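Local coordinates for protein pyruvate kinase 1 (Trypanosoma brucei brucei, PDB 4KCT) that catalyses the last step of glycolysis, making pyruvate and ATP from phosphoenolpyruvate and ADP, and also has an intrinsic oxaloacetate decarboxylase activity, at residues L151-K156 and R160-H165; T133-P138 and I178-C183. One frame throughout, in Å; residues are numbered along the deposited sequence.

Interaction 1. Residues L151-K156 and R160-H165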
loop_
_atom_site.group_PDB
_atom_site.type_symbol
_atom_site.label_atom_id
_atom_site.label_comp_id
_atom_site.label_asym_id
_atom_site.label_seq_id
_atom_site.Cartn_x
_atom_site.Cartn_y
_atom_site.Cartn_z
ATOM N N LEU A 151 31.159 36.200 -10.530
ATOM C CA LEU A 151 32.561 36.276 -10.144
ATOM C C LEU A 151 32.885 35.059 -9.315
ATOM O O LEU A 151 32.092 34.660 -8.455
ATOM C CB LEU A 151 32.805 37.535 -9.290
ATOM C CG LEU A 151 32.209 38.840 -9.830
ATOM C CD1 LEU A 151 32.227 39.921 -8.746
ATOM C CD2 LEU A 151 33.003 39.297 -11.016
ATOM N N ARG A 152 34.074 34.504 -9.521
ATOM C CA ARG A 152 34.616 33.506 -8.618
ATOM C C ARG A 152 35.592 34.172 -7.685
ATOM O O ARG A 152 36.482 34.896 -8.129
ATOM C CB ARG A 152 35.342 32.410 -9.406
ATOM C CG ARG A 152 36.005 31.362 -8.514
ATOM C CD ARG A 152 36.563 30.199 -9.334
ATOM N NE ARG A 152 37.213 30.659 -10.561
ATOM C CZ ARG A 152 38.505 30.957 -10.661
ATOM N NH1 ARG A 152 38.998 31.402 -11.809
ATOM N NH2 ARG A 152 39.305 30.806 -9.616
ATOM N N VAL A 153 35.444 33.929 -6.392
ATOM C CA VAL A 153 36.347 34.526 -5.422
ATOM C C VAL A 153 37.670 33.761 -5.452
ATOM O O VAL A 153 37.688 32.547 -5.262
ATOM C CB VAL A 153 35.777 34.445 -3.998
ATOM C CG1 VAL A 153 36.800 34.972 -2.993
ATOM C CG2 VAL A 153 34.458 35.219 -3.901
ATOM N N VAL A 154 38.761 34.464 -5.744
ATOM C CA VAL A 154 40.074 33.830 -5.855
ATOM C C VAL A 154 40.762 33.791 -4.503
ATOM O O VAL A 154 41.260 32.751 -4.080
ATOM C CB VAL A 154 40.996 34.564 -6.853
ATOM C CG1 VAL A 154 42.325 33.834 -6.959
ATOM C CG2 VAL A 154 40.337 34.677 -8.223
ATOM N N SER A 155 40.810 34.931 -3.825
ATOM C CA SER A 155 41.493 34.996 -2.538
ATOM C C SER A 155 40.975 36.149 -1.694
ATOM O O SER A 155 40.382 37.104 -2.210
ATOM C CB SER A 155 43.002 35.133 -2.737
ATOM O OG SER A 155 43.293 36.307 -3.458
ATOM N N LYS A 156 41.163 36.038 -0.391
ATOM C CA LYS A 156 40.907 37.143 0.508
ATOM C C LYS A 156 42.174 37.974 0.699
ATOM O O LYS A 156 43.179 37.453 1.146
ATOM C CB LYS A 156 40.436 36.610 1.851
ATOM C CG LYS A 156 40.310 37.686 2.914
ATOM C CD LYS A 156 39.312 37.272 3.971
ATOM C CE LYS A 156 39.886 37.435 5.356
ATOM N NZ LYS A 156 38.879 37.007 6.359
ATOM N N ARG A 160 38.611 43.315 4.505
ATOM C CA ARG A 160 37.559 43.992 3.751
ATOM C C ARG A 160 37.594 43.812 2.225
ATOM O O ARG A 160 36.865 44.498 1.509
ATOM C CB ARG A 160 37.536 45.473 4.103
ATOM C CG ARG A 160 37.447 45.713 5.605
ATOM C CD ARG A 160 36.493 46.846 5.900
ATOM N NE ARG A 160 37.178 48.104 5.739
ATOM C CZ ARG A 160 36.674 49.281 6.090
ATOM N NH1 ARG A 160 37.420 50.353 5.972
ATOM N NH2 ARG A 160 35.409 49.386 6.520
ATOM N N THR A 161 38.442 42.917 1.724
ATOM C CA THR A 161 38.707 42.881 0.278
ATOM C C THR A 161 38.901 41.469 -0.263
ATOM O O THR A 161 39.710 40.692 0.251
ATOM C CB THR A 161 39.931 43.745 -0.089
ATOM O OG1 THR A 161 39.881 44.966 0.657
ATOM C CG2 THR A 161 39.946 44.058 -1.612
ATOM N N LEU A 162 38.150 41.150 -1.305
ATOM C CA LEU A 162 38.303 39.896 -2.012
ATOM C C LEU A 162 38.813 40.170 -3.425
ATOM O O LEU A 162 38.375 41.114 -4.088
ATOM C CB LEU A 162 36.961 39.155 -2.074
ATOM C CG LEU A 162 36.347 38.832 -0.709
ATOM C CD1 LEU A 162 34.958 38.223 -0.886
ATOM C CD2 LEU A 162 37.254 37.885 0.062
ATOM N N LYS A 163 39.738 39.341 -3.882
ATOM C CA LYS A 163 40.139 39.354 -5.267
ATOM C C LYS A 163 39.326 38.300 -6.023
ATOM O O LYS A 163 39.210 37.155 -5.571
ATOM C CB LYS A 163 41.635 39.048 -5.371
ATOM C CG LYS A 163 42.172 39.073 -6.788
ATOM C CD LYS A 163 43.700 39.067 -6.795
ATOM C CE LYS A 163 44.243 37.761 -7.363
ATOM N NZ LYS A 163 44.566 36.763 -6.298
ATOM N N CYS A 164 38.743 38.695 -7.154
ATOM C CA CYS A 164 37.733 37.864 -7.836
ATOM C C CYS A 164 38.068 37.709 -9.319
ATOM O O CYS A 164 38.734 38.557 -9.913
ATOM C CB CYS A 164 36.336 38.482 -7.697
ATOM S SG CYS A 164 35.732 38.592 -5.993
ATOM N N HIS A 165 37.557 36.646 -9.916
ATOM C CA HIS A 165 37.768 36.381 -11.330
ATOM C C HIS A 165 36.454 36.534 -12.038
ATOM O O HIS A 165 35.485 35.882 -11.676
ATOM C CB HIS A 165 38.290 34.951 -11.495
ATOM C CG HIS A 165 38.355 34.480 -12.933
ATOM N ND1 HIS A 165 37.273 33.999 -13.593
ATOM C CD2 HIS A 165 39.446 34.322 -13.801
ATOM C CE1 HIS A 165 37.647 33.585 -14.828
ATOM N NE2 HIS A 165 38.972 33.784 -14.953
#

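Interaction 2. Residues T133-P138 and I178-C183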
loop_
_atom_site.group_PDB
_atom_site.type_symbol
_atom_site.label_atom_id
_atom_site.label_comp_id
_atom_site.label_asym_id
_atom_site.label_seq_id
_atom_site.Cartn_x
_atom_site.Cartn_y
_atom_site.Cartn_z
ATOM N N THR A 133 33.451 39.369 3.654
ATOM C CA THR A 133 34.636 38.492 3.664
ATOM C C THR A 133 34.509 37.350 4.649
ATOM O O THR A 133 35.307 36.428 4.622
ATOM C CB THR A 133 35.949 39.252 3.965
ATOM O OG1 THR A 133 35.867 39.842 5.267
ATOM C CG2 THR A 133 36.203 40.336 2.931
ATOM N N ASN A 134 33.498 37.398 5.509
ATOM C CA ASN A 134 33.119 36.221 6.289
ATOM C C ASN A 134 32.124 35.333 5.583
ATOM O O ASN A 134 32.033 34.164 5.881
ATOM C CB ASN A 134 32.557 36.622 7.649
ATOM C CG ASN A 134 33.587 37.286 8.513
ATOM O OD1 ASN A 134 34.770 36.976 8.412
ATOM N ND2 ASN A 134 33.168 38.286 9.279
ATOM N N ALA A 135 31.290 35.926 4.740
ATOM C CA ALA A 135 30.180 35.199 4.133
ATOM C C ALA A 135 30.656 34.306 2.995
ATOM O O ALA A 135 30.135 33.221 2.808
ATOM C CB ALA A 135 29.123 36.164 3.634
ATOM N N VAL A 136 31.563 34.818 2.165
ATOM C CA VAL A 136 32.002 34.081 0.983
ATOM C C VAL A 136 33.494 33.756 1.021
ATOM O O VAL A 136 34.321 34.616 1.308
ATOM C CB VAL A 136 31.620 34.794 -0.345
ATOM C CG1 VAL A 136 32.298 36.134 -0.452
ATOM C CG2 VAL A 136 32.001 33.929 -1.539
ATOM N N ARG A 137 33.818 32.509 0.696
ATOM C CA ARG A 137 35.166 31.976 0.827
ATOM C C ARG A 137 35.785 31.806 -0.571
ATOM O O ARG A 137 35.057 31.675 -1.566
ATOM C CB ARG A 137 35.112 30.611 1.529
ATOM C CG ARG A 137 35.251 30.663 3.044
ATOM C CD ARG A 137 34.705 31.958 3.611
ATOM N NE ARG A 137 34.189 31.788 4.967
ATOM C CZ ARG A 137 34.854 32.120 6.069
ATOM N NH1 ARG A 137 34.300 31.938 7.260
ATOM N NH2 ARG A 137 36.070 32.646 5.982
ATOM N N PRO A 138 37.132 31.779 -0.650
ATOM C CA PRO A 138 37.793 31.505 -1.924
ATOM C C PRO A 138 37.170 30.282 -2.606
ATOM O O PRO A 138 36.835 29.313 -1.932
ATOM C CB PRO A 138 39.234 31.205 -1.504
ATOM C CG PRO A 138 39.422 32.009 -0.263
ATOM C CD PRO A 138 38.101 31.942 0.453
ATOM N N ILE A 178 23.306 42.358 -5.717
ATOM C CA ILE A 178 24.298 41.311 -5.424
ATOM C C ILE A 178 23.575 40.122 -4.778
ATOM O O ILE A 178 22.692 40.305 -3.927
ATOM C CB ILE A 178 25.372 41.862 -4.426
ATOM C CG1 ILE A 178 26.259 42.920 -5.110
ATOM C CG2 ILE A 178 26.207 40.732 -3.803
ATOM C CD1 ILE A 178 27.177 42.347 -6.189
ATOM N N ASN A 179 23.928 38.900 -5.189
ATOM C CA ASN A 179 23.492 37.705 -4.478
ATOM C C ASN A 179 24.699 36.896 -4.081
ATOM O O ASN A 179 25.687 36.882 -4.784
ATOM C CB ASN A 179 22.555 36.849 -5.356
ATOM C CG ASN A 179 21.243 37.559 -5.660
ATOM O OD1 ASN A 179 21.174 38.359 -6.580
ATOM N ND2 ASN A 179 20.271 37.412 -4.770
ATOM N N LEU A 180 24.650 36.310 -2.897
ATOM C CA LEU A 180 25.759 35.522 -2.397
ATOM C C LEU A 180 25.265 34.085 -2.282
ATOM O O LEU A 180 24.801 33.662 -1.214
ATOM C CB LEU A 180 26.174 36.056 -1.016
ATOM C CG LEU A 180 27.225 37.177 -0.890
ATOM C CD1 LEU A 180 27.667 37.875 -2.170
ATOM C CD2 LEU A 180 27.004 38.126 0.286
ATOM N N PRO A 181 25.332 33.330 -3.397
ATOM C CA PRO A 181 24.571 32.070 -3.489
ATOM C C PRO A 181 25.120 31.062 -2.500
ATOM O O PRO A 181 26.335 30.955 -2.345
ATOM C CB PRO A 181 24.820 31.605 -4.934
ATOM C CG PRO A 181 26.077 32.297 -5.351
ATOM C CD PRO A 181 26.057 33.632 -4.641
ATOM N N GLY A 182 24.244 30.521 -1.666
ATOM C CA GLY A 182 24.663 29.505 -0.707
ATOM C C GLY A 182 25.279 30.070 0.565
ATOM O O GLY A 182 25.650 29.320 1.445
ATOM N N CYS A 183 25.345 31.402 0.686
ATOM C CA CYS A 183 26.048 32.036 1.820
ATOM C C CYS A 183 25.079 32.500 2.900
ATOM O O CYS A 183 24.000 33.040 2.602
ATOM C CB CYS A 183 26.885 33.238 1.346
ATOM S SG CYS A 183 28.117 32.844 0.093
#

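Interaction 1. Residues L151-K156 and R160-H165
Arg152 and His165 stand on the same face of the hairpin, and each holds CG anti to the backbone N (chi1 177° and 171°), beside its carbonyl carbon. The arginine chain then bends at chi3 and brings its guanidinium back to the histidine. NH1 of Arg152 comes over one face of the His165 ring, 3.3 Å from His165 CG and offset toward the rim. The guanidinium and ring planes are 38° apart, so the groups do not lie flat on each other.

Lys163 is also on this face. Bends at chi3 and chi4 turn its amine toward Ser155, and Lys163 NZ donates to Ser155 OG at 3.1 Å. Ser155 OG is also hydrogen-bonded to Glu157 OE1, its stronger partner. The lysine amine also passes Val154, with Lys163 NZ 3.7 Å from Val154 CG1.

On the opposite face the contacts are apolar. Val153 CG2 lies 4.2 Å from Cys164 SG. Further along, Leu162 CD2 rests 3.9 Å from Lys156 CB, and the rest of the lysine chain runs on past the leucine. Val136 packs on Val153 and Leu162, which are buried.

The backbones are antiparallel. Arg152 and His165 form a hydrogen-bonded pair through both N-H groups. The register then slips by one residue. Lys163 O accepts two N-H groups: Val154 N at 2.7 Å, in the carbonyl plane, and Ser155 N at 3.2 Å, tilted from that plane. Lys163 N returns a bond to Ser155 O at 2.9 Å. This is a classic beta bulge, set in a tight beta hairpin of the B domain, the mostly beta insertion in the barrel of pyruvate kinases.

Interaction 2. Residues T133-P138 and I178-C183
Ala135, Val136, Leu180 and Cys183 make this small contact, which buries 152 Å² over both segments. Most of it is apolar. Ala135 CB stands 4.3 Å from Cys183 CB and 4.4 Å from Leu180 CD2, and so touches both ends of the turn formed by 180-183. The cysteine sulfur also reaches the next residue, with Cys183 SG 4.0 Å from Val136 CB. The valine meets it with CB, while its two methyl groups pack against the neighbouring hairpin.

One sulfur lies close to a backbone carbonyl. Cys183 SG is anti to its own carbonyl carbon (chi1 -58°), and there it comes 3.4 Å from Ala135 O. Cys183 CB is close to the same carbonyl, 3.6 Å from Ala135 O. Ala135 is the last residue of a short helix, and Val136 is the first to leave helical backbone angles. The carbonyl therefore belongs to a helix end.

Backbone hydrogen bonding shapes the second segment. Cys183 N donates to Leu180 O at 3.0 Å, closing a type II beta turn. Gly182 takes a positive phi in this turn. The turn brings Leu180 and Cys183 to the same partner, Ala135.

The surroundings extend the apolar patch. Leu180 packs on Ile142 and Val185, and Ala135 on Tyr129. Before the turn, Asn179 ND2 is hydrogen-bonded to Glu269, at the end of helix 263-269.

The chemistry is that of light, mainly apolar packing. A helix end and a beta turn of the B domain meet through an alanine, a valine, a leucine and a cysteine, and the cysteine sulfur lies where the apolar patch borders a backbone carbonyl.

How the interactions relate
From the N terminus, the chain leaves the barrel after strand 80-84 and enters the B domain. It passes 133-138, then runs through strand 141-144 into 151-156. It turns tightly and returns as 160-165, so interaction 1 closes a short hairpin. Only at 178-183 does interaction 2 close the longer loop. The two are nested and do not cross: the hairpin lies within the longer excursion. Their centres are 10 Å apart. They touch through Val136, and also through Thr133 against Thr161 and Pro138 against Val154. Residues 133-138, at and just after the helix end, lie between the hairpin and the turn that follows strand 177-179, before helix 192-204, which leads on to barrel strand 208-211.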